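Local coordinates for protein epoxide hydrolase (Aspergillus niger, PDB 3G0I) that probably hydrolyses epoxides to diols, as an alpha/beta-hydrolase-fold epoxide hydrolase, and here holds the amide 2-propylpentanamide in its active site, at residues I185-D190 with H210-A215. Residues are numbered along the deposited sequence; the frame is centred on the assembly and turned at random.
With VPR (2-propylpentanamide), chain C.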
ATOM      1  N   ILE A 185      -0.628   4.537 -36.061  1.00 10.59           N
ATOM      2  CA  ILE A 185      -1.640   5.046 -35.149  1.00  9.84           C
ATOM      3  C   ILE A 185      -1.456   4.331 -33.810  1.00  9.80           C
ATOM      4  O   ILE A 185      -0.991   3.194 -33.785  1.00  9.16           O
ATOM      5  CB  ILE A 185      -3.055   4.853 -35.758  1.00  9.72           C
ATOM      6  CG1 ILE A 185      -3.174   5.667 -37.049  1.00  9.17           C
ATOM      7  CG2 ILE A 185      -4.168   5.247 -34.773  1.00  9.47           C
ATOM      8  CD1 ILE A 185      -4.569   5.677 -37.679  1.00  9.66           C
ATOM      9  N   ILE A 186      -1.782   5.013 -32.704  1.00  9.74           N
ATOM     10  CA  ILE A 186      -1.732   4.404 -31.360  1.00  9.54           C
ATOM     11  C   ILE A 186      -3.134   4.236 -30.762  1.00  9.95           C
ATOM     12  O   ILE A 186      -3.976   5.141 -30.861  1.00 10.38           O
ATOM     13  CB  ILE A 186      -0.820   5.223 -30.381  1.00  9.65           C
ATOM     14  CG1 ILE A 186       0.657   5.208 -30.840  1.00  9.08           C
ATOM     15  CG2 ILE A 186      -0.957   4.753 -28.905  1.00  8.15           C
ATOM     16  CD1 ILE A 186       1.325   3.822 -30.808  1.00  8.37           C
ATOM     17  N   GLN A 187      -3.389   3.074 -30.160  1.00  9.83           N
ATOM     18  CA  GLN A 187      -4.556   2.920 -29.281  1.00  9.89           C
ATOM     19  C   GLN A 187      -4.028   2.740 -27.868  1.00 10.03           C
ATOM     20  O   GLN A 187      -3.176   1.880 -27.616  1.00 10.23           O
ATOM     21  CB  GLN A 187      -5.454   1.736 -29.698  1.00  9.80           C
ATOM     22  CG  GLN A 187      -6.922   1.824 -29.193  1.00  8.64           C
ATOM     23  CD  GLN A 187      -7.072   1.775 -27.673  1.00  7.85           C
ATOM     24  OE1 GLN A 187      -7.609   2.701 -27.055  1.00 11.12           O
ATOM     25  NE2 GLN A 187      -6.593   0.709 -27.067  1.00  6.69           N
ATOM     26  N   GLY A 188      -4.510   3.558 -26.938  1.00  9.95           N
ATOM     27  CA  GLY A 188      -3.977   3.501 -25.576  1.00  9.97           C
ATOM     28  C   GLY A 188      -5.002   3.699 -24.484  1.00  9.73           C
ATOM     29  O   GLY A 188      -5.833   4.611 -24.557  1.00 10.13           O
ATOM     30  N   GLY A 189      -4.935   2.835 -23.473  1.00  9.72           N
ATOM     31  CA  GLY A 189      -5.683   2.996 -22.232  1.00  9.38           C
ATOM     32  C   GLY A 189      -4.719   2.894 -21.066  1.00  9.73           C
ATOM     33  O   GLY A 189      -3.559   2.495 -21.245  1.00  9.25           O
ATOM     34  N   ASP A 190      -5.174   3.272 -19.873  1.00  9.58           N
ATOM     35  CA  ASP A 190      -4.348   3.138 -18.668  1.00  9.86           C
ATOM     36  C   ASP A 190      -2.972   3.813 -18.866  1.00 10.01           C
ATOM     37  O   ASP A 190      -2.900   4.904 -19.441  1.00 10.52           O
ATOM     38  CB  ASP A 190      -4.206   1.655 -18.304  1.00 10.36           C
ATOM     39  CG  ASP A 190      -3.789   1.445 -16.863  1.00 11.66           C
ATOM     40  OD1 ASP A 190      -4.659   1.584 -15.992  1.00 12.97           O
ATOM     41  OD2 ASP A 190      -2.605   1.137 -16.599  1.00 12.09           O
ATOM     42  N   HIS A 210      -5.785   7.328 -30.529  1.00 10.91           N
ATOM     43  CA  HIS A 210      -7.073   7.034 -29.908  1.00 10.29           C
ATOM     44  C   HIS A 210      -6.828   6.577 -28.466  1.00 10.32           C
ATOM     45  O   HIS A 210      -6.001   5.695 -28.218  1.00  9.82           O
ATOM     46  CB  HIS A 210      -7.819   5.945 -30.696  1.00 10.35           C
ATOM     47  CG  HIS A 210      -9.105   5.504 -30.059  1.00 11.17           C
ATOM     48  ND1 HIS A 210      -9.155   4.549 -29.064  1.00 12.98           N
ATOM     49  CD2 HIS A 210     -10.384   5.896 -30.265  1.00 12.13           C
ATOM     50  CE1 HIS A 210     -10.409   4.377 -28.681  1.00 11.42           C
ATOM     51  NE2 HIS A 210     -11.175   5.175 -29.399  1.00 12.23           N
ATOM     52  N   LEU A 211      -7.558   7.181 -27.527  1.00  9.87           N
ATOM     53  CA  LEU A 211      -7.454   6.841 -26.112  1.00  9.80           C
ATOM     54  C   LEU A 211      -8.796   6.415 -25.519  1.00 10.19           C
ATOM     55  O   LEU A 211      -9.860   6.862 -25.956  1.00 10.19           O
ATOM     56  CB  LEU A 211      -6.892   8.017 -25.299  1.00  9.33           C
ATOM     57  CG  LEU A 211      -5.548   8.650 -25.716  1.00  9.99           C
ATOM     58  CD1 LEU A 211      -5.184   9.789 -24.778  1.00  9.50           C
ATOM     59  CD2 LEU A 211      -4.416   7.608 -25.770  1.00  6.94           C
ATOM     60  N   ASN A 212      -8.736   5.553 -24.511  1.00 10.26           N
ATOM     61  CA  ASN A 212      -9.902   5.287 -23.686  1.00 10.64           C
ATOM     62  C   ASN A 212      -9.659   5.669 -22.214  1.00 11.38           C
ATOM     63  O   ASN A 212     -10.364   5.207 -21.315  1.00 11.22           O
ATOM     64  CB  ASN A 212     -10.397   3.839 -23.858  1.00 10.38           C
ATOM     65  CG  ASN A 212      -9.396   2.809 -23.357  1.00 10.07           C
ATOM     66  OD1 ASN A 212      -9.563   2.238 -22.268  1.00 11.24           O
ATOM     67  ND2 ASN A 212      -8.359   2.558 -24.146  1.00  8.15           N
ATOM     68  N   LEU A 213      -8.665   6.529 -21.988  1.00 12.50           N
ATOM     69  CA  LEU A 213      -8.432   7.152 -20.679  1.00 13.82           C
ATOM     70  C   LEU A 213      -7.858   8.558 -20.870  1.00 15.18           C
ATOM     71  O   LEU A 213      -6.931   8.740 -21.649  1.00 14.54           O
ATOM     72  CB  LEU A 213      -7.465   6.325 -19.810  1.00 13.73           C
ATOM     73  CG  LEU A 213      -7.131   6.900 -18.418  1.00 12.73           C
ATOM     74  CD1 LEU A 213      -8.358   6.884 -17.498  1.00 11.83           C
ATOM     75  CD2 LEU A 213      -5.969   6.158 -17.761  1.00 12.64           C
ATOM     76  N   CYS A 214      -8.417   9.538 -20.165  1.00 17.28           N
ATOM     77  CA  CYS A 214      -7.865  10.893 -20.178  1.00 18.89           C
ATOM     78  C   CYS A 214      -7.859  11.455 -18.767  1.00 20.02           C
ATOM     79  O   CYS A 214      -8.684  12.299 -18.430  1.00 20.67           O
ATOM     80  CB  CYS A 214      -8.657  11.810 -21.123  1.00 18.74           C
ATOM     81  SG  CYS A 214      -7.872  13.434 -21.419  1.00 19.98           S
ATOM     82  N   ALA A 215      -6.925  10.979 -17.945  1.00 21.34           N
ATOM     83  CA  ALA A 215      -6.840  11.385 -16.542  1.00 22.61           C
ATOM     84  C   ALA A 215      -6.406  12.849 -16.441  1.00 23.22           C
ATOM     85  O   ALA A 215      -5.302  13.191 -16.854  1.00 23.16           O
ATOM     86  CB  ALA A 215      -5.872  10.472 -15.784  1.00 22.45           C
TER
HETATM   87  C5  VPR C   1      -1.517   5.287 -15.002  1.00 19.83           C
HETATM   88  C4  VPR C   1      -2.156   5.144 -13.648  1.00 18.48           C
HETATM   89  C3  VPR C   1      -3.619   4.823 -13.906  1.00 20.01           C
HETATM   90  C2  VPR C   1      -4.244   3.954 -12.816  1.00 17.71           C
HETATM   91  C3A VPR C   1      -5.726   3.694 -13.075  1.00 18.88           C
HETATM   92  C4A VPR C   1      -6.505   4.987 -13.293  1.00 20.35           C
HETATM   93  C5A VPR C   1      -7.343   4.837 -14.537  1.00 21.37           C
HETATM   94  C1  VPR C   1      -3.511   2.651 -12.660  1.00 16.78           C
HETATM   95  N   VPR C   1      -3.484   1.812 -13.595  1.00 16.39           N
HETATM   96  O   VPR C   1      -2.895   2.415 -11.520  1.00 16.50           O
HETATM   97  O   HOH W   1      -7.206   0.102 -24.455  1.00  4.15           O
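Gln187 OE1 takes two hydrogen bonds, both in its carbonyl plane and on lone pairs: His210 ND1 at 3.1 Å and Asn212 ND2 at 3.0 Å. Gln187 and His210 run side by side, amide and ring planes 61° apart, with OE1 at the ring edge; the bend at chi2 (-64°) turns the Gln187 amide over to the neighbouring strand. A water accepts from both Gln187 NE2 and Asn212 ND2, closing a second link between the two amides, while Asn212 ND2 also lies 3.3 Å from Gly189 CA. Alongside these side-chain bonds the strands pair in parallel: His210 N donates to Ile186 O, and Gly188 N to His210 O. Asn212 N then reaches Gly188 O, carrying the pairing one residue past strand 206-211. Leu213 CD2 packs 3.5 Å from Asp190 CA, and Leu213 CD1 meets a propyl end of the bound amide. The unit is a beta-alpha-beta crossover through helix 191-202, with Asp190, the predicted nucleophile, on a turn consistent with a nucleophile elbow (phi 53°). Ser341 OG bonds His210 NE2, tying the imidazole to the next strand. His210 ND1 probably holds a proton, and three bonds fix the Gln187 amide's rotation in the strand leading into the elbow.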